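Local coordinates for protein proline dehydrogenase (Bradyrhizobium japonicum USDA 110, PDB 3HAZ) that probably oxidises proline to glutamate in two steps, pairing an FAD-dependent proline dehydrogenase with an NAD-dependent aldehyde dehydrogenase in a single chain, at residues 452-457 against 774-779. Sequence-based numbering, arbitrary orientation.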
ATOM      1  N   LEU A 452     -28.772  -3.967  44.332  1.00 18.27           N
ATOM      2  CA  LEU A 452     -28.927  -3.050  43.208  1.00 20.60           C
ATOM      3  C   LEU A 452     -27.733  -3.037  42.238  1.00 22.08           C
ATOM      4  O   LEU A 452     -27.914  -3.158  41.027  1.00 21.91           O
ATOM      5  CB  LEU A 452     -29.192  -1.635  43.709  1.00 21.00           C
ATOM      6  CG  LEU A 452     -29.253  -0.590  42.596  1.00 21.06           C
ATOM      7  CD1 LEU A 452     -30.351  -0.940  41.590  1.00 18.75           C
ATOM      8  CD2 LEU A 452     -29.450   0.793  43.180  1.00 24.34           C
ATOM      9  N   LEU A 453     -26.523  -2.869  42.769  1.00 25.83           N
ATOM     10  CA  LEU A 453     -25.326  -2.718  41.928  1.00 22.83           C
ATOM     11  C   LEU A 453     -25.171  -3.828  40.889  1.00 22.21           C
ATOM     12  O   LEU A 453     -24.996  -3.558  39.703  1.00 24.52           O
ATOM     13  CB  LEU A 453     -24.063  -2.667  42.786  1.00 20.84           C
ATOM     14  CG  LEU A 453     -23.460  -1.344  43.261  1.00 33.15           C
ATOM     15  CD1 LEU A 453     -22.056  -1.609  43.838  1.00 36.07           C
ATOM     16  CD2 LEU A 453     -23.401  -0.317  42.150  1.00 32.48           C
ATOM     17  N   ALA A 454     -25.223  -5.075  41.350  1.00 25.74           N
ATOM     18  CA  ALA A 454     -25.101  -6.226  40.463  1.00 29.93           C
ATOM     19  C   ALA A 454     -26.122  -6.165  39.329  1.00 32.55           C
ATOM     20  O   ALA A 454     -25.817  -6.497  38.183  1.00 31.53           O
ATOM     21  CB  ALA A 454     -25.250  -7.522  41.251  1.00 32.93           C
ATOM     22  N   TYR A 455     -27.334  -5.732  39.658  1.00 25.90           N
ATOM     23  CA  TYR A 455     -28.406  -5.629  38.682  1.00 25.67           C
ATOM     24  C   TYR A 455     -28.221  -4.438  37.729  1.00 32.74           C
ATOM     25  O   TYR A 455     -28.458  -4.555  36.526  1.00 21.60           O
ATOM     26  CB  TYR A 455     -29.751  -5.517  39.403  1.00 25.80           C
ATOM     27  CG  TYR A 455     -30.950  -5.374  38.485  1.00 25.99           C
ATOM     28  CD1 TYR A 455     -31.652  -6.492  38.047  1.00 34.52           C
ATOM     29  CD2 TYR A 455     -31.389  -4.122  38.072  1.00 29.30           C
ATOM     30  CE1 TYR A 455     -32.756  -6.366  37.210  1.00 36.37           C
ATOM     31  CE2 TYR A 455     -32.491  -3.983  37.237  1.00 30.57           C
ATOM     32  CZ  TYR A 455     -33.170  -5.106  36.810  1.00 36.67           C
ATOM     33  OH  TYR A 455     -34.265  -4.969  35.985  1.00 42.46           O
ATOM     34  N   LEU A 456     -27.824  -3.290  38.271  1.00 32.70           N
ATOM     35  CA  LEU A 456     -27.654  -2.085  37.464  1.00 34.03           C
ATOM     36  C   LEU A 456     -26.650  -2.293  36.335  1.00 35.38           C
ATOM     37  O   LEU A 456     -26.876  -1.853  35.205  1.00 34.61           O
ATOM     38  CB  LEU A 456     -27.209  -0.908  38.331  1.00 32.28           C
ATOM     39  CG  LEU A 456     -28.329  -0.032  38.882  1.00 36.70           C
ATOM     40  CD1 LEU A 456     -27.739   1.144  39.635  1.00 32.02           C
ATOM     41  CD2 LEU A 456     -29.240   0.442  37.755  1.00 36.21           C
ATOM     42  N   VAL A 457     -25.546  -2.960  36.662  1.00 28.69           N
ATOM     43  CA  VAL A 457     -24.483  -3.249  35.708  1.00 31.11           C
ATOM     44  C   VAL A 457     -25.032  -3.949  34.470  1.00 36.52           C
ATOM     45  O   VAL A 457     -24.872  -3.472  33.343  1.00 35.99           O
ATOM     46  CB  VAL A 457     -23.415  -4.164  36.335  1.00 37.40           C
ATOM     47  CG1 VAL A 457     -22.444  -4.662  35.266  1.00 39.13           C
ATOM     48  CG2 VAL A 457     -22.682  -3.440  37.440  1.00 39.83           C
ATOM     49  N   LEU A 774     -17.943  -3.824  44.038  1.00 18.14           N
ATOM     50  CA  LEU A 774     -19.101  -4.682  44.277  1.00 17.64           C
ATOM     51  C   LEU A 774     -18.741  -5.800  45.252  1.00 24.57           C
ATOM     52  O   LEU A 774     -17.931  -6.672  44.930  1.00 21.24           O
ATOM     53  CB  LEU A 774     -19.595  -5.272  42.953  1.00 20.20           C
ATOM     54  CG  LEU A 774     -20.871  -6.110  43.006  1.00 37.44           C
ATOM     55  CD1 LEU A 774     -22.031  -5.283  43.530  1.00 32.55           C
ATOM     56  CD2 LEU A 774     -21.187  -6.679  41.629  1.00 40.12           C
ATOM     57  N   PRO A 775     -19.344  -5.790  46.453  1.00 26.00           N
ATOM     58  CA  PRO A 775     -18.963  -6.792  47.460  1.00 22.49           C
ATOM     59  C   PRO A 775     -19.042  -8.252  46.978  1.00 19.82           C
ATOM     60  O   PRO A 775     -18.185  -9.049  47.361  1.00 24.42           O
ATOM     61  CB  PRO A 775     -19.949  -6.527  48.615  1.00 16.10           C
ATOM     62  CG  PRO A 775     -20.301  -5.080  48.464  1.00 23.55           C
ATOM     63  CD  PRO A 775     -20.353  -4.844  46.967  1.00 20.20           C
ATOM     64  N   GLU A 776     -20.035  -8.596  46.164  1.00 18.88           N
ATOM     65  CA  GLU A 776     -20.186  -9.968  45.674  1.00 25.04           C
ATOM     66  C   GLU A 776     -19.019 -10.399  44.779  1.00 24.07           C
ATOM     67  O   GLU A 776     -18.643 -11.569  44.758  1.00 18.00           O
ATOM     68  CB  GLU A 776     -21.481 -10.135  44.868  1.00 33.67           C
ATOM     69  CG  GLU A 776     -22.753  -9.792  45.601  1.00 39.61           C
ATOM     70  CD  GLU A 776     -23.159  -8.344  45.417  1.00 30.82           C
ATOM     71  OE1 GLU A 776     -22.380  -7.453  45.806  1.00 22.83           O
ATOM     72  OE2 GLU A 776     -24.266  -8.103  44.893  1.00 26.99           O
ATOM     73  N   GLN A 777     -18.480  -9.463  44.008  1.00 21.52           N
ATOM     74  CA  GLN A 777     -17.369  -9.783  43.118  1.00 24.58           C
ATOM     75  C   GLN A 777     -16.068  -9.817  43.907  1.00 18.63           C
ATOM     76  O   GLN A 777     -15.206 -10.661  43.658  1.00 20.81           O
ATOM     77  CB  GLN A 777     -17.277  -8.787  41.957  1.00 23.80           C
ATOM     78  CG  GLN A 777     -18.455  -8.847  40.995  1.00 50.16           C
ATOM     79  CD  GLN A 777     -18.630 -10.218  40.350  1.00 65.59           C
ATOM     80  OE1 GLN A 777     -19.733 -10.584  39.932  1.00 71.58           O
ATOM     81  NE2 GLN A 777     -17.544 -10.979  40.267  1.00 67.59           N
ATOM     82  N   VAL A 778     -15.933  -8.905  44.868  1.00 17.73           N
ATOM     83  CA  VAL A 778     -14.799  -8.952  45.784  1.00 16.46           C
ATOM     84  C   VAL A 778     -14.755 -10.306  46.468  1.00 22.37           C
ATOM     85  O   VAL A 778     -13.699 -10.937  46.557  1.00 22.39           O
ATOM     86  CB  VAL A 778     -14.858  -7.846  46.849  1.00 19.77           C
ATOM     87  CG1 VAL A 778     -13.781  -8.076  47.917  1.00 25.72           C
ATOM     88  CG2 VAL A 778     -14.679  -6.484  46.196  1.00 25.45           C
ATOM     89  N   ALA A 779     -15.907 -10.764  46.942  1.00 18.49           N
ATOM     90  CA  ALA A 779     -15.936 -12.012  47.690  1.00 24.44           C
ATOM     91  C   ALA A 779     -15.545 -13.184  46.792  1.00 19.06           C
ATOM     92  O   ALA A 779     -14.761 -14.033  47.192  1.00 27.91           O
ATOM     93  CB  ALA A 779     -17.308 -12.237  48.341  1.00 23.79           C
TER
HETATM   94  O   HOH W   1     -25.478  -5.789  44.047  1.00 19.59           O
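The start of helix 775-787 meets helix 452-463 where the proline dehydrogenase (βα)8 (TIM) barrel abuts the aldehyde dehydrogenase part of the same chain: Leu453 and Ala454, in helix 452-463, face Leu774, the N-cap residue of helix 775-787, and Glu776 in its first turn. The helix 452-463 follows barrel strand 440-448. The side chains of Leu453 and Leu774 run side by side with their ends pointing opposite ways, and CD1 of Leu774 presses on CB of Leu453 at 3.4 Å, tighter than usual for two carbons. Leu774 CD1 also lies 3.7 Å from Leu453 CD1. With CG anti to the backbone N (chi1 -175°), Leu774 reaches out to the barrel helix, its other methyl, CD2, resting 4.2 Å from Ala454 CB. A serine at Leu774 lacks both methyls and would probably leave a gap beside Leu453 and Ala454 at the junction of the two catalytic parts. Leu453 also packs on Leu75 and Val79 of helix 71-85, while Pro775 and Glu776 lean on Met813 of helix 804-819. The Glu776 chain, bent at chi2 (91°), brings OE2 to 3.8 Å from Ala454 CB. No direct hydrogen bond spans the two segments; one water does so instead, accepting from Ala454 N at 2.8 Å and donating to Glu776 OE2 at 2.7 Å.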